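Carbohydrate deacetylase Agd3 (Neosartorya fumigata, PDB 6NWZ) probably removes N-acetyl groups from the exopolysaccharide galactosaminogalactan, a modification required for biofilm formation by this fungus. Local coordinates at residues 212-218 with 229-233; 164-169 with 222-228; 29-33 with 80-85; 120-124 with 171-175. All coordinates share one frame; numbering follows the deposited sequence.

Contact 1. Residues 212-218 with 229-233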
loop_
_atom_site.group_PDB
_atom_site.type_symbol
_atom_site.label_atom_id
_atom_site.label_comp_id
_atom_site.label_asym_id
_atom_site.label_seq_id
_atom_site.Cartn_x
_atom_site.Cartn_y
_atom_site.Cartn_z
ATOM N N MET A 212 -13.967 -6.256 -22.389
ATOM C CA MET A 212 -14.579 -5.883 -21.119
ATOM C C MET A 212 -14.752 -4.369 -21.110
ATOM O O MET A 212 -13.779 -3.630 -21.300
ATOM C CB MET A 212 -13.733 -6.357 -19.931
ATOM C CG MET A 212 -14.234 -5.861 -18.578
ATOM S SD MET A 212 -13.351 -6.516 -17.143
ATOM C CE MET A 212 -13.913 -8.212 -17.114
ATOM N N ALA A 213 -15.989 -3.912 -20.904
ATOM C CA ALA A 213 -16.342 -2.502 -21.014
ATOM C C ALA A 213 -16.941 -2.007 -19.706
ATOM O O ALA A 213 -17.866 -2.625 -19.168
ATOM C CB ALA A 213 -17.331 -2.265 -22.162
ATOM N N PHE A 214 -16.426 -0.882 -19.214
ATOM C CA PHE A 214 -16.896 -0.253 -17.986
ATOM C C PHE A 214 -17.595 1.057 -18.332
ATOM O O PHE A 214 -16.971 1.971 -18.884
ATOM C CB PHE A 214 -15.739 -0.000 -17.019
ATOM C CG PHE A 214 -15.285 -1.226 -16.267
ATOM C CD1 PHE A 214 -14.360 -2.092 -16.820
ATOM C CD2 PHE A 214 -15.771 -1.497 -14.996
ATOM C CE1 PHE A 214 -13.936 -3.213 -16.129
ATOM C CE2 PHE A 214 -15.353 -2.616 -14.300
ATOM C CZ PHE A 214 -14.434 -3.476 -14.867
ATOM N N PHE A 215 -18.882 1.149 -18.003
ATOM C CA PHE A 215 -19.679 2.355 -18.227
ATOM C C PHE A 215 -19.543 3.358 -17.087
ATOM O O PHE A 215 -20.525 3.984 -16.676
ATOM C CB PHE A 215 -21.139 1.968 -18.435
ATOM C CG PHE A 215 -21.350 0.963 -19.533
ATOM C CD1 PHE A 215 -20.701 1.098 -20.750
ATOM C CD2 PHE A 215 -22.189 -0.125 -19.342
ATOM C CE1 PHE A 215 -20.892 0.169 -21.763
ATOM C CE2 PHE A 215 -22.384 -1.058 -20.350
ATOM C CZ PHE A 215 -21.733 -0.909 -21.561
ATOM N N ILE A 216 -18.333 3.523 -16.555
ATOM C CA ILE A 216 -18.074 4.445 -15.456
ATOM C C ILE A 216 -16.649 4.958 -15.608
ATOM O O ILE A 216 -15.776 4.263 -16.134
ATOM C CB ILE A 216 -18.300 3.765 -14.082
ATOM C CG1 ILE A 216 -18.052 4.746 -12.937
ATOM C CG2 ILE A 216 -17.421 2.524 -13.929
ATOM C CD1 ILE A 216 -18.378 4.178 -11.580
ATOM N N GLY A 217 -16.423 6.197 -15.174
ATOM C CA GLY A 217 -15.084 6.755 -15.217
ATOM C C GLY A 217 -14.183 6.163 -14.147
ATOM O O GLY A 217 -14.637 5.663 -13.119
ATOM N N PHE A 218 -12.879 6.224 -14.404
ATOM C CA PHE A 218 -11.864 5.760 -13.470
ATOM C C PHE A 218 -11.002 6.926 -12.996
ATOM O O PHE A 218 -10.734 7.866 -13.751
ATOM C CB PHE A 218 -10.984 4.684 -14.110
ATOM C CG PHE A 218 -11.542 3.299 -13.985
ATOM C CD1 PHE A 218 -12.690 2.933 -14.663
ATOM C CD2 PHE A 218 -10.909 2.359 -13.193
ATOM C CE1 PHE A 218 -13.199 1.650 -14.547
ATOM C CE2 PHE A 218 -11.411 1.077 -13.074
ATOM C CZ PHE A 218 -12.557 0.722 -13.751
ATOM N N LEU A 229 -12.187 -1.602 -8.506
ATOM C CA LEU A 229 -12.655 -2.158 -9.768
ATOM C C LEU A 229 -11.506 -2.654 -10.631
ATOM O O LEU A 229 -11.668 -3.629 -11.372
ATOM C CB LEU A 229 -13.470 -1.110 -10.528
ATOM C CG LEU A 229 -14.736 -0.580 -9.851
ATOM C CD1 LEU A 229 -15.400 0.463 -10.730
ATOM C CD2 LEU A 229 -15.710 -1.709 -9.539
ATOM N N GLN A 230 -10.339 -2.009 -10.546
ATOM C CA GLN A 230 -9.276 -2.284 -11.507
ATOM C C GLN A 230 -8.792 -3.725 -11.423
ATOM O O GLN A 230 -8.266 -4.259 -12.406
ATOM C CB GLN A 230 -8.114 -1.321 -11.293
ATOM C CG GLN A 230 -7.450 -1.449 -9.941
ATOM C CD GLN A 230 -6.326 -0.455 -9.760
ATOM O OE1 GLN A 230 -5.942 0.246 -10.699
ATOM N NE2 GLN A 230 -5.792 -0.381 -8.544
ATOM N N HIS A 231 -8.970 -4.375 -10.271
ATOM C CA HIS A 231 -8.540 -5.759 -10.127
ATOM C C HIS A 231 -9.385 -6.713 -10.961
ATOM O O HIS A 231 -8.937 -7.826 -11.261
ATOM C CB HIS A 231 -8.572 -6.157 -8.653
ATOM C CG HIS A 231 -7.689 -5.310 -7.793
ATOM N ND1 HIS A 231 -6.314 -5.408 -7.818
ATOM C CD2 HIS A 231 -7.982 -4.340 -6.895
ATOM C CE1 HIS A 231 -5.799 -4.540 -6.965
ATOM N NE2 HIS A 231 -6.789 -3.879 -6.392
ATOM N N ALA A 232 -10.589 -6.302 -11.352
ATOM C CA ALA A 232 -11.394 -7.139 -12.230
ATOM C C ALA A 232 -10.826 -7.152 -13.644
ATOM O O ALA A 232 -10.582 -8.221 -14.214
ATOM C CB ALA A 232 -12.844 -6.659 -12.224
ATOM N N TRP A 233 -10.589 -5.971 -14.228
ATOM C CA TRP A 233 -10.162 -5.949 -15.623
ATOM C C TRP A 233 -8.701 -6.348 -15.786
ATOM O O TRP A 233 -8.331 -6.883 -16.835
ATOM C CB TRP A 233 -10.435 -4.577 -16.263
ATOM C CG TRP A 233 -9.619 -3.400 -15.781
ATOM C CD1 TRP A 233 -10.029 -2.423 -14.920
ATOM C CD2 TRP A 233 -8.281 -3.050 -16.175
ATOM N NE1 TRP A 233 -9.025 -1.501 -14.736
ATOM C CE2 TRP A 233 -7.942 -1.862 -15.494
ATOM C CE3 TRP A 233 -7.333 -3.631 -17.025
ATOM C CZ2 TRP A 233 -6.699 -1.245 -15.636
ATOM C CZ3 TRP A 233 -6.096 -3.018 -17.163
ATOM C CH2 TRP A 233 -5.791 -1.837 -16.472
#
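An aromatic cluster made by Phe214, Phe218 and Trp233 joins the end of strand 209-214 and the loop after it to helix 224-237, within the region assigned to the CBM87 carbohydrate-binding family. Here the short strand and helix segments run nearly antiparallel, their axes 10.5 Å apart, and mainly side chains fill the interval. Trp233 presents the edge of its indole to both phenylalanines. Its five-membered ring lies 5.9 Å from the Phe214 ring centroid to centroid, with planes at 73°, and 5.6 Å from that of Phe218, with planes at 76°; both are offset edge-to-face pairs. The indole gets there because CG of Trp233 sits between the backbone N and the carbonyl carbon (chi1 69°), while CB stays behind to meet Met212 SD at 3.6 Å. Phe214 CE1 touches Trp233 CB at 3.8 Å, and Ala232 CB comes to the edge of the Phe214 ring. One turn earlier in the helix, Leu229 CB packs against Phe218 CZ at 3.8 Å and its CD1 branch reaches Ile216 CG2. No hydrogen bond crosses this buried interface. Strand 209-214 is itself held between strands 115-119 and 198-206, Phe119 adds another ring beside Phe218, and Leu229 and Ala232 also lean on Phe147 of strand 144-147.

Contact 2. Residues 164-169 with 222-228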
loop_
_atom_site.group_PDB
_atom_site.type_symbol
_atom_site.label_atom_id
_atom_site.label_comp_id
_atom_site.label_asym_id
_atom_site.label_seq_id
_atom_site.Cartn_x
_atom_site.Cartn_y
_atom_site.Cartn_z
ATOM N N VAL A 164 -20.026 -0.801 -3.526
ATOM C CA VAL A 164 -19.059 0.282 -3.415
ATOM C C VAL A 164 -19.707 1.562 -3.936
ATOM O O VAL A 164 -20.784 1.543 -4.534
ATOM C CB VAL A 164 -17.747 -0.010 -4.177
ATOM C CG1 VAL A 164 -17.023 -1.207 -3.563
ATOM C CG2 VAL A 164 -18.025 -0.229 -5.656
ATOM N N SER A 165 -19.030 2.682 -3.701
ATOM C CA SER A 165 -19.585 3.992 -4.004
ATOM C C SER A 165 -19.130 4.482 -5.372
ATOM O O SER A 165 -17.972 4.307 -5.755
ATOM C CB SER A 165 -19.172 5.007 -2.938
ATOM O OG SER A 165 -19.584 6.310 -3.304
ATOM N N THR A 166 -20.054 5.106 -6.104
ATOM C CA THR A 166 -19.743 5.748 -7.373
ATOM C C THR A 166 -19.725 7.263 -7.269
ATOM O O THR A 166 -19.536 7.939 -8.287
ATOM C CB THR A 166 -20.750 5.338 -8.455
ATOM O OG1 THR A 166 -22.068 5.747 -8.066
ATOM C CG2 THR A 166 -20.721 3.838 -8.667
ATOM N N GLU A 167 -19.926 7.810 -6.074
ATOM C CA GLU A 167 -20.016 9.253 -5.911
ATOM C C GLU A 167 -18.742 9.918 -6.413
ATOM O O GLU A 167 -17.633 9.554 -6.013
ATOM C CB GLU A 167 -20.272 9.596 -4.443
ATOM C CG GLU A 167 -20.523 11.067 -4.164
ATOM C CD GLU A 167 -21.073 11.300 -2.767
ATOM O OE1 GLU A 167 -21.771 10.402 -2.248
ATOM O OE2 GLU A 167 -20.806 12.374 -2.186
ATOM N N GLY A 168 -18.906 10.878 -7.321
ATOM C CA GLY A 168 -17.790 11.556 -7.933
ATOM C C GLY A 168 -17.325 10.960 -9.242
ATOM O O GLY A 168 -16.576 11.615 -9.971
ATOM N N LEU A 169 -17.739 9.739 -9.558
ATOM C CA LEU A 169 -17.393 9.094 -10.816
ATOM C C LEU A 169 -18.600 9.168 -11.741
ATOM O O LEU A 169 -19.652 8.593 -11.440
ATOM C CB LEU A 169 -16.979 7.640 -10.589
ATOM C CG LEU A 169 -15.800 7.376 -9.652
ATOM C CD1 LEU A 169 -15.580 5.876 -9.465
ATOM C CD2 LEU A 169 -14.545 8.045 -10.185
ATOM N N TRP A 222 -7.662 9.400 -6.639
ATOM C CA TRP A 222 -8.434 9.743 -5.449
ATOM C C TRP A 222 -9.516 8.740 -5.084
ATOM O O TRP A 222 -9.935 8.725 -3.921
ATOM C CB TRP A 222 -9.087 11.129 -5.601
ATOM C CG TRP A 222 -10.097 11.228 -6.712
ATOM C CD1 TRP A 222 -9.880 11.691 -7.978
ATOM C CD2 TRP A 222 -11.484 10.857 -6.655
ATOM N NE1 TRP A 222 -11.042 11.630 -8.711
ATOM C CE2 TRP A 222 -12.040 11.119 -7.923
ATOM C CE3 TRP A 222 -12.308 10.328 -5.654
ATOM C CZ2 TRP A 222 -13.379 10.868 -8.219
ATOM C CZ3 TRP A 222 -13.638 10.076 -5.952
ATOM C CH2 TRP A 222 -14.160 10.349 -7.221
ATOM N N SER A 223 -9.980 7.906 -6.009
ATOM C CA SER A 223 -11.150 7.067 -5.771
ATOM C C SER A 223 -10.720 5.681 -5.306
ATOM O O SER A 223 -9.998 4.975 -6.020
ATOM C CB SER A 223 -12.008 6.964 -7.032
ATOM O OG SER A 223 -13.018 5.985 -6.879
ATOM N N ALA A 224 -11.173 5.292 -4.113
ATOM C CA ALA A 224 -10.960 3.920 -3.668
ATOM C C ALA A 224 -11.755 2.938 -4.522
ATOM O O ALA A 224 -11.284 1.826 -4.795
ATOM C CB ALA A 224 -11.323 3.780 -2.191
ATOM N N THR A 225 -12.956 3.332 -4.964
ATOM C CA THR A 225 -13.757 2.461 -5.824
ATOM C C THR A 225 -13.003 2.089 -7.095
ATOM O O THR A 225 -12.998 0.921 -7.503
ATOM C CB THR A 225 -15.090 3.135 -6.171
ATOM O OG1 THR A 225 -16.006 2.986 -5.079
ATOM C CG2 THR A 225 -15.712 2.516 -7.415
ATOM N N SER A 226 -12.345 3.068 -7.727
ATOM C CA SER A 226 -11.574 2.785 -8.935
ATOM C C SER A 226 -10.456 1.788 -8.655
ATOM O O SER A 226 -10.227 0.862 -9.444
ATOM C CB SER A 226 -11.008 4.079 -9.515
ATOM O OG SER A 226 -12.045 4.988 -9.842
ATOM N N ASN A 227 -9.753 1.957 -7.530
ATOM C CA ASN A 227 -8.723 1.000 -7.142
ATOM C C ASN A 227 -9.300 -0.369 -6.802
ATOM O O ASN A 227 -8.563 -1.360 -6.839
ATOM C CB ASN A 227 -7.922 1.536 -5.954
ATOM C CG ASN A 227 -6.936 2.610 -6.359
ATOM O OD1 ASN A 227 -5.778 2.321 -6.660
ATOM N ND2 ASN A 227 -7.390 3.857 -6.373
ATOM N N TYR A 228 -10.589 -0.444 -6.464
ATOM C CA TYR A 228 -11.245 -1.731 -6.263
ATOM C C TYR A 228 -11.602 -2.381 -7.594
ATOM O O TYR A 228 -11.356 -3.575 -7.799
ATOM C CB TYR A 228 -12.502 -1.551 -5.413
ATOM C CG TYR A 228 -13.373 -2.787 -5.291
ATOM C CD1 TYR A 228 -12.934 -3.899 -4.589
ATOM C CD2 TYR A 228 -14.646 -2.830 -5.853
ATOM C CE1 TYR A 228 -13.725 -5.025 -4.459
ATOM C CE2 TYR A 228 -15.449 -3.957 -5.727
ATOM C CZ TYR A 228 -14.978 -5.053 -5.027
ATOM O OH TYR A 228 -15.752 -6.188 -4.883
#
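Val164 and Thr225 bring the two backbones to 6.2 Å between CA atoms, where a weakly bonded strand end passes the first turn of helix 224-237 before reversing through a type II beta turn from Thr166 to Leu169. Thr225 carries the polar link: Thr225 OG1 points at Ser165 O and is probably its donor, but the very short modelled distance makes the details doubtful. In Thr225, OG1 lies beside the backbone N (chi1 -80°), which leaves the CG2 methyl anti to that N and facing Leu169 CD1 at 3.9 Å. Val164 lays CG1 against Tyr228 CD2 at 3.7 Å and meets Thr225 with its other methyl. The helix start is a classic N-cap: Ser223 OG accepts from Ser226 N at 3.1 Å, while Ser223 O receives Asn227 ND2. Leu169 covers this cap, its CD1 lying 3.6 Å from Ser223 OG and close to Ser226 OG, which is also hydrogen-bonded to Ala219 N. Leu169 CD2 rests 3.6 Å from Trp222 CZ2. Glu167 O and Gly168 O both lie at the edge of that indole, Gly168 O 3.7 Å from Trp222 CZ2; Gly168, with a positive phi of 93°, fits the third position of the turn. Before the turn, Ser165 OG accepts from Glu167 N in an ST turn and also bonds to Glu142, whose carboxylate holds Thr166 N as well. The Trp222 side chain is about 8 Å from that of Asp530, a ligand of zinc in the deacetylase region.

Contact 3. Residues 29-33 with 80-85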
loop_
_atom_site.group_PDB
_atom_site.type_symbol
_atom_site.label_atom_id
_atom_site.label_comp_id
_atom_site.label_asym_id
_atom_site.label_seq_id
_atom_site.Cartn_x
_atom_site.Cartn_y
_atom_site.Cartn_z
ATOM N N VAL A 29 -1.499 0.324 -23.368
ATOM C CA VAL A 29 -2.426 1.275 -22.766
ATOM C C VAL A 29 -2.569 2.456 -23.711
ATOM O O VAL A 29 -1.585 3.140 -24.013
ATOM C CB VAL A 29 -1.954 1.733 -21.378
ATOM C CG1 VAL A 29 -2.846 2.843 -20.863
ATOM C CG2 VAL A 29 -1.947 0.561 -20.411
ATOM N N ILE A 30 -3.796 2.697 -24.171
ATOM C CA ILE A 30 -4.107 3.751 -25.132
ATOM C C ILE A 30 -4.988 4.777 -24.437
ATOM O O ILE A 30 -6.049 4.434 -23.903
ATOM C CB ILE A 30 -4.796 3.185 -26.383
ATOM C CG1 ILE A 30 -3.876 2.186 -27.093
ATOM C CG2 ILE A 30 -5.205 4.307 -27.321
ATOM C CD1 ILE A 30 -4.521 1.478 -28.258
ATOM N N ALA A 31 -4.555 6.037 -24.446
ATOM C CA ALA A 31 -5.286 7.104 -23.779
ATOM C C ALA A 31 -4.988 8.423 -24.480
ATOM O O ALA A 31 -4.132 8.499 -25.365
ATOM C CB ALA A 31 -4.931 7.176 -22.288
ATOM N N LYS A 32 -5.709 9.471 -24.074
ATOM C CA LYS A 32 -5.544 10.771 -24.719
ATOM C C LYS A 32 -4.363 11.545 -24.143
ATOM O O LYS A 32 -3.632 12.210 -24.884
ATOM C CB LYS A 32 -6.828 11.593 -24.591
ATOM C CG LYS A 32 -8.068 10.858 -25.067
ATOM C CD LYS A 32 -9.168 11.806 -25.518
ATOM C CE LYS A 32 -9.501 12.832 -24.457
ATOM N NZ LYS A 32 -10.576 13.746 -24.925
ATOM N N ASP A 33 -4.165 11.474 -22.829
ATOM C CA ASP A 33 -3.091 12.188 -22.158
ATOM C C ASP A 33 -2.580 11.325 -21.013
ATOM O O ASP A 33 -3.113 10.247 -20.732
ATOM C CB ASP A 33 -3.562 13.557 -21.653
ATOM C CG ASP A 33 -4.878 13.480 -20.897
ATOM O OD1 ASP A 33 -5.940 13.384 -21.546
ATOM O OD2 ASP A 33 -4.850 13.498 -19.649
ATOM N N ALA A 80 -8.927 4.092 -22.825
ATOM C CA ALA A 80 -9.690 4.946 -21.929
ATOM C C ALA A 80 -10.501 5.946 -22.745
ATOM O O ALA A 80 -9.933 6.728 -23.516
ATOM C CB ALA A 80 -8.762 5.671 -20.955
ATOM N N ALA A 81 -11.826 5.907 -22.577
ATOM C CA ALA A 81 -12.747 6.873 -23.180
ATOM C C ALA A 81 -12.696 6.851 -24.707
ATOM O O ALA A 81 -12.979 7.861 -25.358
ATOM C CB ALA A 81 -12.483 8.290 -22.659
ATOM N N GLU A 82 -12.338 5.703 -25.289
ATOM C CA GLU A 82 -12.248 5.528 -26.739
ATOM C C GLU A 82 -11.359 6.572 -27.408
ATOM O O GLU A 82 -11.528 6.845 -28.602
ATOM C CB GLU A 82 -13.636 5.552 -27.392
ATOM C CG GLU A 82 -14.488 4.334 -27.127
ATOM C CD GLU A 82 -15.926 4.525 -27.575
ATOM O OE1 GLU A 82 -16.631 5.369 -26.983
ATOM O OE2 GLU A 82 -16.354 3.834 -28.521
ATOM N N VAL A 83 -10.398 7.135 -26.668
ATOM C CA VAL A 83 -9.620 8.313 -27.059
ATOM C C VAL A 83 -10.454 9.246 -27.932
ATOM O O VAL A 83 -10.085 9.565 -29.070
ATOM C CB VAL A 83 -8.289 7.929 -27.740
ATOM C CG1 VAL A 83 -7.361 7.304 -26.722
ATOM C CG2 VAL A 83 -8.481 6.985 -28.925
ATOM N N SER A 84 -11.577 9.705 -27.386
ATOM C CA SER A 84 -12.569 10.464 -28.131
ATOM C C SER A 84 -12.415 11.961 -27.896
ATOM O O SER A 84 -12.221 12.412 -26.763
ATOM C CB SER A 84 -13.982 10.031 -27.744
ATOM O OG SER A 84 -14.942 10.849 -28.385
ATOM N N TYR A 85 -12.518 12.727 -28.978
ATOM C CA TYR A 85 -12.486 14.181 -28.930
ATOM C C TYR A 85 -13.716 14.737 -29.634
ATOM O O TYR A 85 -14.352 14.059 -30.444
ATOM C CB TYR A 85 -11.231 14.750 -29.597
ATOM C CG TYR A 85 -9.921 14.389 -28.941
ATOM C CD1 TYR A 85 -9.288 13.182 -29.216
ATOM C CD2 TYR A 85 -9.293 15.276 -28.079
ATOM C CE1 TYR A 85 -8.077 12.861 -28.631
ATOM C CE2 TYR A 85 -8.085 14.968 -27.491
ATOM C CZ TYR A 85 -7.481 13.762 -27.767
ATOM O OH TYR A 85 -6.276 13.463 -27.175
HETATM O O HOH W 1 -8.213 8.621 -22.862
#
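Lys32 lies along one face of the Tyr85 ring, and its ammonium group has two partners. Lys32 NZ stands 3.9 Å from the Tyr85 ring centroid, 20° off the normal, in a cation-pi contact, and donates to Ser84 O at 2.8 Å. Lys32 CD adds a CH-pi contact 3.7 Å from the Tyr85 ring centroid. A bend at chi3 (-53°) lets the chain follow the ring, and the aromatic face and carbonyl probably help stabilise the positive charge. Next to the lysine stem, Val83 CG1 packs on Ile30 CG2 at 3.7 Å and against the Ala31 backbone. Parallel strand pairing ends with Ala80 N donating to Ile30 O at 3.1 Å; one step on, a water takes the place of a direct bond, accepting from Lys32 N at 2.9 Å and donating to Ala80 O at 2.6 Å. Residues 81-83, all with positive phi, make a jog that displaces the chain before it continues in roughly its former direction, with Val83 N bonded to Ala80 O. Tyr85 is positioned by its hydroxyl, hydrogen-bonded to Val56 O. Asp33 OD2 caps helix 34-47, which packs on Ala31, through weak bonds to Ser35 N and Ala36 N, whereas strand 84-86 pairs with 93-95.

Contact 4. Residues 120-124 with 171-175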
loop_
_atom_site.group_PDB
_atom_site.type_symbol
_atom_site.label_atom_id
_atom_site.label_comp_id
_atom_site.label_asym_id
_atom_site.label_seq_id
_atom_site.Cartn_x
_atom_site.Cartn_y
_atom_site.Cartn_z
ATOM N N ASP A 120 -14.538 4.064 -18.925
ATOM C CA ASP A 120 -14.960 5.447 -19.147
ATOM C C ASP A 120 -15.532 5.621 -20.553
ATOM O O ASP A 120 -15.259 6.606 -21.241
ATOM C CB ASP A 120 -13.814 6.430 -18.886
ATOM C CG ASP A 120 -14.291 7.862 -18.751
ATOM O OD1 ASP A 120 -15.507 8.071 -18.555
ATOM O OD2 ASP A 120 -13.449 8.780 -18.852
ATOM N N VAL A 121 -16.342 4.654 -20.984
ATOM C CA VAL A 121 -16.977 4.689 -22.294
ATOM C C VAL A 121 -18.489 4.770 -22.120
ATOM O O VAL A 121 -19.055 4.292 -21.130
ATOM C CB VAL A 121 -16.591 3.468 -23.162
ATOM C CG1 VAL A 121 -15.092 3.455 -23.421
ATOM C CG2 VAL A 121 -17.038 2.171 -22.505
ATOM N N TYR A 122 -19.136 5.396 -23.096
ATOM C CA TYR A 122 -20.587 5.537 -23.095
ATOM C C TYR A 122 -21.218 4.292 -23.709
ATOM O O TYR A 122 -20.740 3.811 -24.741
ATOM C CB TYR A 122 -20.991 6.790 -23.878
ATOM C CG TYR A 122 -22.485 7.031 -23.973
ATOM C CD1 TYR A 122 -23.171 7.696 -22.962
ATOM C CD2 TYR A 122 -23.206 6.611 -25.085
ATOM C CE1 TYR A 122 -24.544 7.924 -23.052
ATOM C CE2 TYR A 122 -24.574 6.833 -25.185
ATOM C CZ TYR A 122 -25.236 7.490 -24.168
ATOM O OH TYR A 122 -26.592 7.709 -24.273
ATOM N N PRO A 123 -22.279 3.736 -23.100
ATOM C CA PRO A 123 -22.865 2.493 -23.626
ATOM C C PRO A 123 -23.435 2.656 -25.026
ATOM O O PRO A 123 -24.400 3.394 -25.242
ATOM C CB PRO A 123 -23.963 2.158 -22.608
ATOM C CG PRO A 123 -24.268 3.448 -21.926
ATOM C CD PRO A 123 -22.975 4.210 -21.894
ATOM N N GLY A 124 -22.833 1.957 -25.983
ATOM C CA GLY A 124 -23.258 2.021 -27.357
ATOM C C GLY A 124 -23.216 0.656 -28.006
ATOM O O GLY A 124 -22.917 -0.352 -27.356
ATOM N N HIS A 171 -20.964 8.120 -14.533
ATOM C CA HIS A 171 -21.263 6.839 -15.165
ATOM C C HIS A 171 -22.551 6.954 -15.974
ATOM O O HIS A 171 -23.218 7.991 -15.984
ATOM C CB HIS A 171 -21.356 5.715 -14.130
ATOM C CG HIS A 171 -22.258 6.025 -12.978
ATOM N ND1 HIS A 171 -21.844 6.757 -11.885
ATOM C CD2 HIS A 171 -23.552 5.698 -12.745
ATOM C CE1 HIS A 171 -22.844 6.867 -11.027
ATOM N NE2 HIS A 171 -23.892 6.237 -11.527
ATOM N N TYR A 172 -22.893 5.876 -16.679
ATOM C CA TYR A 172 -24.072 5.848 -17.544
ATOM C C TYR A 172 -24.798 4.525 -17.340
ATOM O O TYR A 172 -24.346 3.479 -17.834
ATOM C CB TYR A 172 -23.701 6.027 -19.013
ATOM C CG TYR A 172 -22.754 7.170 -19.299
ATOM C CD1 TYR A 172 -21.379 6.980 -19.252
ATOM C CD2 TYR A 172 -23.233 8.434 -19.631
ATOM C CE1 TYR A 172 -20.504 8.012 -19.517
ATOM C CE2 TYR A 172 -22.360 9.478 -19.899
ATOM C CZ TYR A 172 -20.995 9.258 -19.839
ATOM O OH TYR A 172 -20.109 10.280 -20.102
ATOM N N PRO A 173 -25.912 4.526 -16.613
ATOM C CA PRO A 173 -26.713 3.303 -16.489
ATOM C C PRO A 173 -27.103 2.771 -17.859
ATOM O O PRO A 173 -27.562 3.515 -18.728
ATOM C CB PRO A 173 -27.931 3.765 -15.686
ATOM C CG PRO A 173 -27.419 4.920 -14.883
ATOM C CD PRO A 173 -26.429 5.619 -15.773
ATOM N N ALA A 174 -26.906 1.469 -18.055
ATOM C CA ALA A 174 -26.980 0.865 -19.375
ATOM C C ALA A 174 -27.921 -0.331 -19.371
ATOM O O ALA A 174 -28.345 -0.822 -18.319
ATOM C CB ALA A 174 -25.592 0.432 -19.860
ATOM N N THR A 175 -28.226 -0.804 -20.581
ATOM C CA THR A 175 -29.066 -1.979 -20.793
ATOM C C THR A 175 -28.445 -2.846 -21.880
ATOM O O THR A 175 -28.226 -2.371 -22.998
ATOM C CB THR A 175 -30.485 -1.572 -21.192
ATOM O OG1 THR A 175 -31.063 -0.780 -20.148
ATOM C CG2 THR A 175 -31.344 -2.805 -21.437
#
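The Tyr172 ring receives the edge of Tyr122 on one face, with Tyr122 CD1 3.4 Å above its plane and offset toward the rim on the CD2-CE2 side. Seen from Tyr122, Tyr172 CE2 approaches at the ring edge and in plane, while CD of the following residue, Pro123, lies over one face. The two rings thus make a T-shaped (edge-to-face) pair, centroids 5.0 Å apart and planes at 77°. Tyr122 reaches this position because its CG is anti to the backbone N (chi1 179°), which carries the phenol out beside Tyr172 and leaves Pro123 to approach the base of the partner ring. There Pro123 CD meets Tyr172 CB at 3.5 Å. The other end of the pyrrolidine continues the apolar line, with Pro123 CB 3.6 Å from Ala174 CB. Val121 O stands 4.0 Å from Tyr172 CD1, and no hydrogen bond joins the two segments. In the fold, this is side-chain packing between the loop that leaves strand 115-119 and the chain entering strand 174-176. That strand pairs antiparallel with 129-131, the strand to which the loop leads, and Ala131 from it touches both Tyr122 and Pro123. Trp170 adds another edge-to-face partner to Tyr172. The start of the second segment is fixed by His171, whose ND1 bonds to Leu169 O and NE2 to Gln143 OE1; further on, backbone bonds tie Tyr172 to Phe215 and Ala174 to Thr199.

All four contacts belong to the CBM87 region, and their chemistry varies with local burial. Contact 1 is core: hydrophobic and aromatic, without a crossing hydrogen bond. Contact 2 shares helix 224-237 with it and touches it through Ile216 against Thr166 and Leu169, but at the partly buried helix start serine and threonine hydroxyls join the packing. Contact 3 sits at a strand end, where backbone pairing gives way to water and a lysine over a tyrosine. Contact 4, mostly buried but with Tyr122 at the surface, relies on two tyrosine rings, Pro123 and Ala174; Phe215 links it to contact 1, and Ala81 and Glu82 pack contact 3 against it.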